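PDB 4GNX: putative uncharacterized protein from Ustilago maydis, which probably serves as the large subunit of replication protein A, binding single-stranded DNA through OB-fold domains, one of which carries a zinc site. Local coordinates for residues Val299-Gln303 with Glu304-Tyr308; Glu120-Ile124 with Asn125-Ser129. One frame throughout, in Å; residues are numbered along the deposited sequence.

Interaction 1. Residues Val299-Gln303 with Glu304-Tyr308; sequences VYIKQ and ENLYY. With nucleotides of chain G.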
ATOM      1  N   VAL C 299     -18.763  -4.450   3.087  1.00 31.45           N
ATOM      2  CA  VAL C 299     -19.734  -3.766   3.936  1.00 32.66           C
ATOM      3  C   VAL C 299     -21.153  -4.356   3.807  1.00 35.72           C
ATOM      4  O   VAL C 299     -21.935  -4.286   4.754  1.00 37.38           O
ATOM      5  CB  VAL C 299     -19.729  -2.267   3.589  1.00 31.81           C
ATOM      6  CG1 VAL C 299     -21.091  -1.637   3.760  1.00 33.80           C
ATOM      7  CG2 VAL C 299     -18.686  -1.544   4.407  1.00 30.71           C
ATOM      8  N   TYR C 300     -21.487  -4.921   2.646  1.00 37.59           N
ATOM      9  CA  TYR C 300     -22.826  -5.490   2.417  1.00 40.87           C
ATOM     10  C   TYR C 300     -22.860  -6.521   1.298  1.00 39.93           C
ATOM     11  O   TYR C 300     -22.232  -6.338   0.253  1.00 37.77           O
ATOM     12  CB  TYR C 300     -23.853  -4.389   2.097  1.00 45.07           C
ATOM     13  CG  TYR C 300     -25.279  -4.899   1.906  1.00 49.75           C
ATOM     14  CD1 TYR C 300     -26.050  -5.300   3.006  1.00 53.95           C
ATOM     15  CD2 TYR C 300     -25.859  -4.978   0.637  1.00 51.81           C
ATOM     16  CE1 TYR C 300     -27.347  -5.771   2.851  1.00 56.78           C
ATOM     17  CE2 TYR C 300     -27.157  -5.451   0.474  1.00 56.13           C
ATOM     18  CZ  TYR C 300     -27.898  -5.846   1.582  1.00 57.69           C
ATOM     19  OH  TYR C 300     -29.187  -6.318   1.433  1.00 60.14           O
ATOM     20  N   ILE C 301     -23.608  -7.597   1.542  1.00 41.68           N
ATOM     21  CA  ILE C 301     -23.948  -8.586   0.513  1.00 43.50           C
ATOM     22  C   ILE C 301     -25.450  -8.587   0.318  1.00 45.39           C
ATOM     23  O   ILE C 301     -26.204  -8.675   1.279  1.00 46.65           O
ATOM     24  CB  ILE C 301     -23.437  -9.988   0.878  1.00 43.76           C
ATOM     25  CG1 ILE C 301     -21.935  -9.916   1.184  1.00 42.76           C
ATOM     26  CG2 ILE C 301     -23.664 -10.935  -0.283  1.00 44.68           C
ATOM     27  CD1 ILE C 301     -21.458 -10.812   2.301  1.00 42.61           C
ATOM     28  N   LYS C 302     -25.876  -8.432  -0.926  1.00 47.96           N
ATOM     29  CA  LYS C 302     -27.297  -8.395  -1.277  1.00 52.76           C
ATOM     30  C   LYS C 302     -27.911  -9.787  -1.123  1.00 56.70           C
ATOM     31  O   LYS C 302     -27.483 -10.735  -1.791  1.00 56.43           O
ATOM     32  CB  LYS C 302     -27.446  -7.887  -2.705  1.00 53.20           C
ATOM     33  CG  LYS C 302     -28.817  -8.040  -3.324  1.00 57.26           C
ATOM     34  CD  LYS C 302     -28.773  -7.604  -4.783  1.00 60.13           C
ATOM     35  CE  LYS C 302     -30.150  -7.214  -5.284  1.00 65.24           C
ATOM     36  NZ  LYS C 302     -30.085  -6.468  -6.569  1.00 68.45           N
ATOM     37  N   GLN C 303     -28.893  -9.906  -0.228  1.00 60.87           N
ATOM     38  CA  GLN C 303     -29.520 -11.197   0.068  1.00 64.64           C
ATOM     39  C   GLN C 303     -30.322 -11.741  -1.110  1.00 66.32           C
ATOM     40  O   GLN C 303     -30.083 -12.851  -1.566  1.00 67.36           O
ATOM     41  CB  GLN C 303     -30.413 -11.113   1.309  1.00 68.92           C
ATOM     42  CG  GLN C 303     -29.712 -10.545   2.533  1.00 72.19           C
ATOM     43  CD  GLN C 303     -30.122 -11.220   3.841  1.00 76.36           C
ATOM     44  OE1 GLN C 303     -31.146 -11.915   3.921  1.00 78.44           O
ATOM     45  NE2 GLN C 303     -29.308 -11.019   4.879  1.00 76.38           N
ATOM     46  N   GLU C 304     -31.274 -10.955  -1.593  1.00 69.46           N
ATOM     47  CA  GLU C 304     -32.122 -11.371  -2.697  1.00 72.96           C
ATOM     48  C   GLU C 304     -31.292 -11.641  -3.947  1.00 70.81           C
ATOM     49  O   GLU C 304     -30.422 -10.838  -4.321  1.00 68.01           O
ATOM     50  CB  GLU C 304     -33.228 -10.348  -2.979  1.00 79.34           C
ATOM     51  CG  GLU C 304     -32.766  -8.898  -3.086  1.00 83.90           C
ATOM     52  CD  GLU C 304     -33.490  -8.128  -4.182  1.00 91.32           C
ATOM     53  OE1 GLU C 304     -34.211  -8.762  -4.990  1.00 97.20           O
ATOM     54  OE2 GLU C 304     -33.329  -6.888  -4.249  1.00 92.73           O
ATOM     55  N   ASN C 305     -31.566 -12.799  -4.552  1.00 69.06           N
ATOM     56  CA  ASN C 305     -30.910 -13.265  -5.765  1.00 65.29           C
ATOM     57  C   ASN C 305     -29.392 -13.467  -5.643  1.00 59.11           C
ATOM     58  O   ASN C 305     -28.636 -13.188  -6.567  1.00 58.14           O
ATOM     59  CB  ASN C 305     -31.260 -12.343  -6.929  1.00 69.58           C
ATOM     60  CG  ASN C 305     -31.143 -13.036  -8.268  1.00 77.59           C
ATOM     61  OD1 ASN C 305     -30.363 -12.610  -9.123  1.00 80.83           O
ATOM     62  ND2 ASN C 305     -31.908 -14.126  -8.458  1.00 81.57           N
ATOM     63  N   LEU C 306     -28.956 -13.963  -4.493  1.00 55.12           N
ATOM     64  CA  LEU C 306     -27.542 -14.253  -4.244  1.00 50.33           C
ATOM     65  C   LEU C 306     -27.076 -15.381  -5.149  1.00 49.96           C
ATOM     66  O   LEU C 306     -25.944 -15.396  -5.620  1.00 48.74           O
ATOM     67  CB  LEU C 306     -27.361 -14.688  -2.791  1.00 48.91           C
ATOM     68  CG  LEU C 306     -26.180 -14.194  -1.959  1.00 47.76           C
ATOM     69  CD1 LEU C 306     -26.186 -14.939  -0.640  1.00 48.58           C
ATOM     70  CD2 LEU C 306     -24.812 -14.311  -2.632  1.00 46.91           C
ATOM     71  N   TYR C 307     -27.958 -16.346  -5.365  1.00 51.03           N
ATOM     72  CA  TYR C 307     -27.634 -17.483  -6.192  1.00 52.24           C
ATOM     73  C   TYR C 307     -28.789 -17.882  -7.099  1.00 53.57           C
ATOM     74  O   TYR C 307     -29.947 -17.570  -6.833  1.00 53.70           O
ATOM     75  CB  TYR C 307     -27.178 -18.664  -5.336  1.00 52.90           C
ATOM     76  CG  TYR C 307     -28.134 -19.040  -4.239  1.00 53.89           C
ATOM     77  CD1 TYR C 307     -29.316 -19.738  -4.521  1.00 56.14           C
ATOM     78  CD2 TYR C 307     -27.858 -18.714  -2.916  1.00 52.52           C
ATOM     79  CE1 TYR C 307     -30.196 -20.099  -3.514  1.00 57.18           C
ATOM     80  CE2 TYR C 307     -28.728 -19.077  -1.900  1.00 54.03           C
ATOM     81  CZ  TYR C 307     -29.894 -19.765  -2.209  1.00 56.63           C
ATOM     82  OH  TYR C 307     -30.762 -20.125  -1.214  1.00 58.90           O
ATOM     83  N   TYR C 308     -28.438 -18.542  -8.192  1.00 54.78           N
ATOM     84  CA  TYR C 308     -29.402 -19.007  -9.159  1.00 57.63           C
ATOM     85  C   TYR C 308     -29.295 -20.512  -9.231  1.00 59.56           C
ATOM     86  O   TYR C 308     -28.282 -21.086  -8.814  1.00 58.91           O
ATOM     87  CB  TYR C 308     -29.184 -18.357 -10.537  1.00 58.61           C
ATOM     88  CG  TYR C 308     -27.941 -18.792 -11.275  1.00 59.17           C
ATOM     89  CD1 TYR C 308     -28.011 -19.689 -12.352  1.00 61.65           C
ATOM     90  CD2 TYR C 308     -26.688 -18.303 -10.900  1.00 57.80           C
ATOM     91  CE1 TYR C 308     -26.863 -20.093 -13.021  1.00 62.53           C
ATOM     92  CE2 TYR C 308     -25.536 -18.697 -11.563  1.00 58.47           C
ATOM     93  CZ  TYR C 308     -25.629 -19.589 -12.613  1.00 61.24           C
ATOM     94  OH  TYR C 308     -24.469 -19.951 -13.234  1.00 63.05           O
TER
ATOM     95  P    DT G  19     -31.146  -4.625  -1.435  1.00 97.19           P
ATOM     96  OP1  DT G  19     -29.966  -5.412  -1.002  1.00 95.61           O
ATOM     97  OP2  DT G  19     -31.993  -5.143  -2.538  1.00 98.62           O
ATOM     98  O5'  DT G  19     -32.088  -4.494  -0.150  1.00107.15           O
ATOM     99  C5'  DT G  19     -32.168  -3.288   0.638  1.00114.07           C
ATOM    100  C4'  DT G  19     -30.985  -3.182   1.572  1.00124.98           C
ATOM    101  O4'  DT G  19     -29.880  -2.557   0.882  1.00132.87           O
ATOM    102  C3'  DT G  19     -31.208  -2.306   2.798  1.00134.04           C
ATOM    103  O3'  DT G  19     -30.234  -2.687   3.775  1.00147.18           O
ATOM    104  C2'  DT G  19     -30.902  -0.920   2.260  1.00134.24           C
ATOM    105  C1'  DT G  19     -29.760  -1.191   1.282  1.00132.11           C
ATOM    106  N1   DT G  19     -29.742  -0.361   0.055  1.00126.87           N
ATOM    107  C2   DT G  19     -28.565  -0.305  -0.659  1.00125.54           C
ATOM    108  O2   DT G  19     -27.547  -0.888  -0.317  1.00125.68           O
ATOM    109  N3   DT G  19     -28.621   0.466  -1.797  1.00121.41           N
ATOM    110  C4   DT G  19     -29.711   1.166  -2.278  1.00113.25           C
ATOM    111  O4   DT G  19     -29.611   1.814  -3.316  1.00105.02           O
ATOM    112  C5   DT G  19     -30.914   1.060  -1.480  1.00114.21           C
ATOM    113  C7   DT G  19     -32.146   1.784  -1.922  1.00111.78           C
ATOM    114  C6   DT G  19     -30.870   0.309  -0.371  1.00120.25           C
ATOM    115  P    DT G  20     -30.163  -2.060   5.247  1.00170.05           P
ATOM    116  OP1  DT G  20     -30.821  -3.027   6.164  1.00171.46           O
ATOM    117  OP2  DT G  20     -30.651  -0.656   5.206  1.00169.28           O
ATOM    118  O5'  DT G  20     -28.595  -2.025   5.550  1.00172.24           O
ATOM    119  C5'  DT G  20     -27.744  -3.164   5.276  1.00161.79           C
ATOM    120  C4'  DT G  20     -26.344  -2.984   5.828  1.00165.38           C
ATOM    121  O4'  DT G  20     -25.455  -2.468   4.811  1.00164.19           O
ATOM    122  C3'  DT G  20     -26.191  -2.071   7.051  1.00172.62           C
ATOM    123  O3'  DT G  20     -25.638  -2.801   8.157  1.00179.83           O
ATOM    124  C2'  DT G  20     -25.204  -0.993   6.616  1.00165.57           C
ATOM    125  C1'  DT G  20     -25.106  -1.130   5.104  1.00159.13           C
ATOM    126  N1   DT G  20     -26.007  -0.254   4.331  1.00154.06           N
ATOM    127  C2   DT G  20     -25.953  -0.317   2.956  1.00148.00           C
ATOM    128  O2   DT G  20     -25.185  -1.045   2.350  1.00136.19           O
ATOM    129  N3   DT G  20     -26.835   0.516   2.312  1.00155.16           N
ATOM    130  C4   DT G  20     -27.744   1.381   2.893  1.00157.40           C
ATOM    131  O4   DT G  20     -28.471   2.073   2.182  1.00163.58           O
ATOM    132  C5   DT G  20     -27.751   1.389   4.338  1.00151.52           C
ATOM    133  C7   DT G  20     -28.702   2.294   5.056  1.00145.08           C
ATOM    134  C6   DT G  20     -26.892   0.584   4.975  1.00153.14           C
ATOM    135  P    DT G  18     -31.544   0.154  -6.272  1.00106.87           P
ATOM    136  OP1  DT G  18     -33.025   0.191  -6.400  1.00105.49           O
ATOM    137  OP2  DT G  18     -30.781   1.427  -6.201  1.00112.05           O
ATOM    138  O5'  DT G  18     -31.198  -0.709  -4.980  1.00102.77           O
ATOM    139  C5'  DT G  18     -31.922  -1.920  -4.675  1.00 93.30           C
ATOM    140  C4'  DT G  18     -30.963  -3.010  -4.255  1.00 85.25           C
ATOM    141  O4'  DT G  18     -30.045  -3.253  -5.338  1.00 76.62           O
ATOM    142  C3'  DT G  18     -30.092  -2.666  -3.046  1.00 81.64           C
ATOM    143  O3'  DT G  18     -30.652  -3.135  -1.806  1.00 88.17           O
ATOM    144  C2'  DT G  18     -28.743  -3.291  -3.360  1.00 74.24           C
ATOM    145  C1'  DT G  18     -28.793  -3.672  -4.835  1.00 68.16           C
ATOM    146  N1   DT G  18     -27.753  -3.069  -5.684  1.00 63.43           N
ATOM    147  C2   DT G  18     -26.976  -3.922  -6.433  1.00 61.76           C
ATOM    148  O2   DT G  18     -27.093  -5.136  -6.395  1.00 66.84           O
ATOM    149  N3   DT G  18     -26.046  -3.300  -7.228  1.00 58.22           N
ATOM    150  C4   DT G  18     -25.830  -1.942  -7.354  1.00 61.57           C
ATOM    151  O4   DT G  18     -24.956  -1.530  -8.112  1.00 64.55           O
ATOM    152  C5   DT G  18     -26.690  -1.103  -6.549  1.00 63.13           C
ATOM    153  C7   DT G  18     -26.524   0.384  -6.619  1.00 60.75           C
ATOM    154  C6   DT G  18     -27.602  -1.701  -5.770  1.00 63.68           C
TER
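A type II beta turn from Gln303 to Leu306 interrupts the long strand 290-310 beside the bound DNA. Its closing bond is weak: Leu306 N reaches Gln303 O at 3.3 Å with an N-H...O angle of 130°. Glu304 and Asn305 fill the corner, and Asn305 suits the second corner position because asparagine tolerates the positive phi needed there (61°). Buried, apolar Ile301 and Leu306 meet, CG2 to CD2 at 4.3 Å.

Tyr300 and Lys302 reach the DNA. Tyr300 gives its hydroxyl to the backbone of DT19 of chain G, OH to OP1 at 2.7 Å, with the phosphate oxygen near the ring plane, while CD1 lies 3.4 Å from O4' of DT20 of chain G. Lys302, extended beyond CG, is long enough to pass the phosphate and bring NZ to O2 of the DT18 base of chain G at 3.3 Å; a weak bond to the sugar O4' of the same nucleotide accompanies it. Glu304 crosses this chain at a slant, OE2 lying 3.4 Å from Lys302 CE but 4.0 Å from NZ, beyond a salt bridge; OE2 also approaches OP2 of DT19 of chain G to 2.8 Å, and Glu304 is probably protonated.

Strand 341-352 pairs with the backbone before and after the turn, a classic bulge placing Val299 and Tyr300 opposite Asn349. Helix 385-395 meets Ile301 and Gln303, and helix 374-381 covers Leu306.

Interaction 2. Residues Glu120-Ile124 with Asn125-Ser129; sequences EFVRI and NELES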
ATOM      1  N   GLU C 120      24.441  -3.192  -9.891  1.00 84.38           N
ATOM      2  CA  GLU C 120      24.123  -4.561  -9.516  1.00 85.05           C
ATOM      3  C   GLU C 120      23.183  -5.124 -10.568  1.00 81.53           C
ATOM      4  O   GLU C 120      21.951  -5.047 -10.454  1.00 79.29           O
ATOM      5  CB  GLU C 120      23.522  -4.637  -8.112  1.00 86.77           C
ATOM      6  CG  GLU C 120      24.553  -4.689  -6.990  1.00 92.22           C
ATOM      7  CD  GLU C 120      24.902  -3.323  -6.403  1.00 93.59           C
ATOM      8  OE1 GLU C 120      24.928  -2.322  -7.156  1.00 92.28           O
ATOM      9  OE2 GLU C 120      25.168  -3.253  -5.179  1.00 96.48           O
ATOM     10  N   PHE C 121      23.787  -5.680 -11.609  1.00 81.22           N
ATOM     11  CA  PHE C 121      23.041  -6.086 -12.782  1.00 78.57           C
ATOM     12  C   PHE C 121      22.262  -7.371 -12.611  1.00 79.75           C
ATOM     13  O   PHE C 121      22.746  -8.352 -12.050  1.00 82.36           O
ATOM     14  CB  PHE C 121      23.952  -6.202 -13.990  1.00 78.44           C
ATOM     15  CG  PHE C 121      24.350  -4.889 -14.566  1.00 76.20           C
ATOM     16  CD1 PHE C 121      23.391  -3.952 -14.908  1.00 73.19           C
ATOM     17  CD2 PHE C 121      25.682  -4.592 -14.780  1.00 78.50           C
ATOM     18  CE1 PHE C 121      23.752  -2.730 -15.448  1.00 72.44           C
ATOM     19  CE2 PHE C 121      26.054  -3.376 -15.325  1.00 77.84           C
ATOM     20  CZ  PHE C 121      25.088  -2.443 -15.660  1.00 74.78           C
ATOM     21  N   VAL C 122      21.043  -7.339 -13.121  1.00 78.31           N
ATOM     22  CA  VAL C 122      20.196  -8.507 -13.201  1.00 79.82           C
ATOM     23  C   VAL C 122      20.120  -8.883 -14.680  1.00 79.78           C
ATOM     24  O   VAL C 122      19.760  -8.046 -15.521  1.00 76.86           O
ATOM     25  CB  VAL C 122      18.784  -8.194 -12.654  1.00 78.02           C
ATOM     26  CG1 VAL C 122      17.876  -9.412 -12.751  1.00 80.69           C
ATOM     27  CG2 VAL C 122      18.858  -7.689 -11.220  1.00 77.40           C
ATOM     28  N   ARG C 123      20.487 -10.126 -14.995  1.00 83.21           N
ATOM     29  CA  ARG C 123      20.382 -10.624 -16.364  1.00 84.41           C
ATOM     30  C   ARG C 123      18.908 -10.729 -16.724  1.00 82.10           C
ATOM     31  O   ARG C 123      18.090 -11.076 -15.875  1.00 81.68           O
ATOM     32  CB  ARG C 123      21.074 -11.983 -16.531  1.00 90.75           C
ATOM     33  CG  ARG C 123      22.425 -12.101 -15.836  1.00 95.90           C
ATOM     34  CD  ARG C 123      23.528 -12.651 -16.741  1.00101.13           C
ATOM     35  NE  ARG C 123      23.782 -11.777 -17.889  1.00102.08           N
ATOM     36  CZ  ARG C 123      24.331 -10.561 -17.825  1.00102.71           C
ATOM     37  NH1 ARG C 123      24.702 -10.035 -16.659  1.00102.47           N
ATOM     38  NH2 ARG C 123      24.504  -9.859 -18.941  1.00103.40           N
ATOM     39  N   ILE C 124      18.578 -10.415 -17.976  1.00 81.29           N
ATOM     40  CA  ILE C 124      17.188 -10.432 -18.475  1.00 80.90           C
ATOM     41  C   ILE C 124      16.405 -11.717 -18.114  1.00 85.07           C
ATOM     42  O   ILE C 124      15.209 -11.652 -17.808  1.00 84.80           O
ATOM     43  CB  ILE C 124      17.118 -10.204 -20.010  1.00 80.25           C
ATOM     44  CG1 ILE C 124      18.046  -9.067 -20.471  1.00 77.67           C
ATOM     45  CG2 ILE C 124      15.682 -10.007 -20.479  1.00 78.62           C
ATOM     46  CD1 ILE C 124      17.676  -7.691 -19.987  1.00 74.40           C
ATOM     47  N   ASN C 125      17.069 -12.873 -18.152  1.00 88.93           N
ATOM     48  CA  ASN C 125      16.419 -14.131 -17.767  1.00 92.83           C
ATOM     49  C   ASN C 125      16.120 -14.266 -16.262  1.00 93.20           C
ATOM     50  O   ASN C 125      15.307 -15.095 -15.860  1.00 96.22           O
ATOM     51  CB  ASN C 125      17.189 -15.355 -18.302  1.00 98.10           C
ATOM     52  CG  ASN C 125      18.696 -15.207 -18.189  1.00 98.76           C
ATOM     53  OD1 ASN C 125      19.285 -14.258 -18.713  1.00 96.79           O
ATOM     54  ND2 ASN C 125      19.328 -16.154 -17.511  1.00101.53           N
ATOM     55  N   GLU C 126      16.758 -13.436 -15.441  1.00 91.35           N
ATOM     56  CA  GLU C 126      16.613 -13.521 -13.982  1.00 92.36           C
ATOM     57  C   GLU C 126      15.505 -12.606 -13.438  1.00 88.39           C
ATOM     58  O   GLU C 126      15.069 -12.752 -12.291  1.00 88.26           O
ATOM     59  CB  GLU C 126      17.951 -13.212 -13.302  1.00 94.36           C
ATOM     60  CG  GLU C 126      19.154 -13.833 -14.006  1.00100.16           C
ATOM     61  CD  GLU C 126      20.413 -13.893 -13.148  1.00104.49           C
ATOM     62  OE1 GLU C 126      20.840 -12.830 -12.628  1.00103.15           O
ATOM     63  OE2 GLU C 126      20.987 -15.006 -13.015  1.00108.72           O
ATOM     64  N   LEU C 127      15.045 -11.682 -14.282  1.00 84.09           N
ATOM     65  CA  LEU C 127      14.064 -10.663 -13.906  1.00 79.89           C
ATOM     66  C   LEU C 127      12.789 -11.231 -13.336  1.00 81.11           C
ATOM     67  O   LEU C 127      12.133 -10.589 -12.525  1.00 79.89           O
ATOM     68  CB  LEU C 127      13.698  -9.799 -15.110  1.00 77.09           C
ATOM     69  CG  LEU C 127      14.759  -8.849 -15.665  1.00 75.81           C
ATOM     70  CD1 LEU C 127      14.382  -8.413 -17.072  1.00 75.53           C
ATOM     71  CD2 LEU C 127      14.963  -7.639 -14.764  1.00 73.85           C
ATOM     72  N   GLU C 128      12.425 -12.428 -13.774  1.00 84.61           N
ATOM     73  CA  GLU C 128      11.192 -13.037 -13.308  1.00 86.94           C
ATOM     74  C   GLU C 128      11.256 -13.376 -11.819  1.00 88.07           C
ATOM     75  O   GLU C 128      10.231 -13.645 -11.201  1.00 90.12           O
ATOM     76  CB  GLU C 128      10.803 -14.245 -14.169  1.00 91.58           C
ATOM     77  CG  GLU C 128      11.949 -15.183 -14.537  1.00 94.93           C
ATOM     78  CD  GLU C 128      11.519 -16.307 -15.480  1.00 98.94           C
ATOM     79  OE1 GLU C 128      10.719 -16.052 -16.410  1.00 98.70           O
ATOM     80  OE2 GLU C 128      11.992 -17.450 -15.299  1.00102.30           O
ATOM     81  N   SER C 129      12.459 -13.326 -11.248  1.00 87.75           N
ATOM     82  CA  SER C 129      12.650 -13.532  -9.806  1.00 89.94           C
ATOM     83  C   SER C 129      12.561 -12.231  -8.980  1.00 87.06           C
ATOM     84  O   SER C 129      12.338 -12.271  -7.772  1.00 87.68           O
ATOM     85  CB  SER C 129      13.971 -14.263  -9.530  1.00 92.15           C
ATOM     86  OG  SER C 129      15.080 -13.430  -9.824  1.00 89.44           O
TER
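Val122 meets Glu126 and Leu127 where the chain turns from an extended run into a short 3-10 helix, in the loop between strands 104-107 and 135-152. Val122 turns CG1 to the far side from its own N (chi1 179°), which directs that methyl at the turn: it lies 3.8 Å from Glu126 CB and 4.0 Å from Leu127 CD2. A small branched residue fits here, since one methyl can touch both neighbours while the backbone stays extended.

Arg123 contributes mainly through its carbonyl. Glu126 N donates to Arg123 O at 2.7 Å with an N-H...O angle of 153°, and Leu127 N adds a weak bond to the same oxygen at 3.5 Å. The side chains of Arg123 and Glu126 run alongside each other, their aliphatic parts touching, with Arg123 CB 3.7 Å from Glu126 CG. The charged ends nevertheless part company, for the bent arginine carries its guanidinium away to a hydrogen bond with Gln170 and a long, weak ion pair with Asp169.

Ile124, a buried residue, points its side chain along that of Leu127, CG2 to CD1 at 4.0 Å; both pack on strand 135-152, at Val138 and Cys136 respectively. Beyond them the helical turn continues as Glu126 O accepts two bonds from Ser129, one from its backbone N and one from OG at 2.6 Å, the hydroxyl lying in the carbonyl plane. A short side chain such as serine can fold back onto a carbonyl three residues earlier.

Backbone hydrogen bonding therefore defines the bend, and apolar contacts seat its inner face. Arg123 NE and Glu126 OE1 stand 6.1 Å apart, so any attraction between them is probably modest.

Both contacts are local turns within a continuous chain, each partly buried, and they lie far apart, with nearest atoms about 34 Å from each other. Interaction 1 interrupts a strand of the C-terminal OB domain and stands directly against the DNA, so its polar side chains are spent largely on nucleotides while its apolar residues face strand and helices. Interaction 2 precedes the first strand of the middle OB domain, about 13 Å from the nucleic acid at its nearest atom; there polar groups engage protein partners, and isoleucine and leucine rest on strand 135-152. A weak closing bond in 303-306 contrasts with the firmer backbone bond from Glu126 to Arg123.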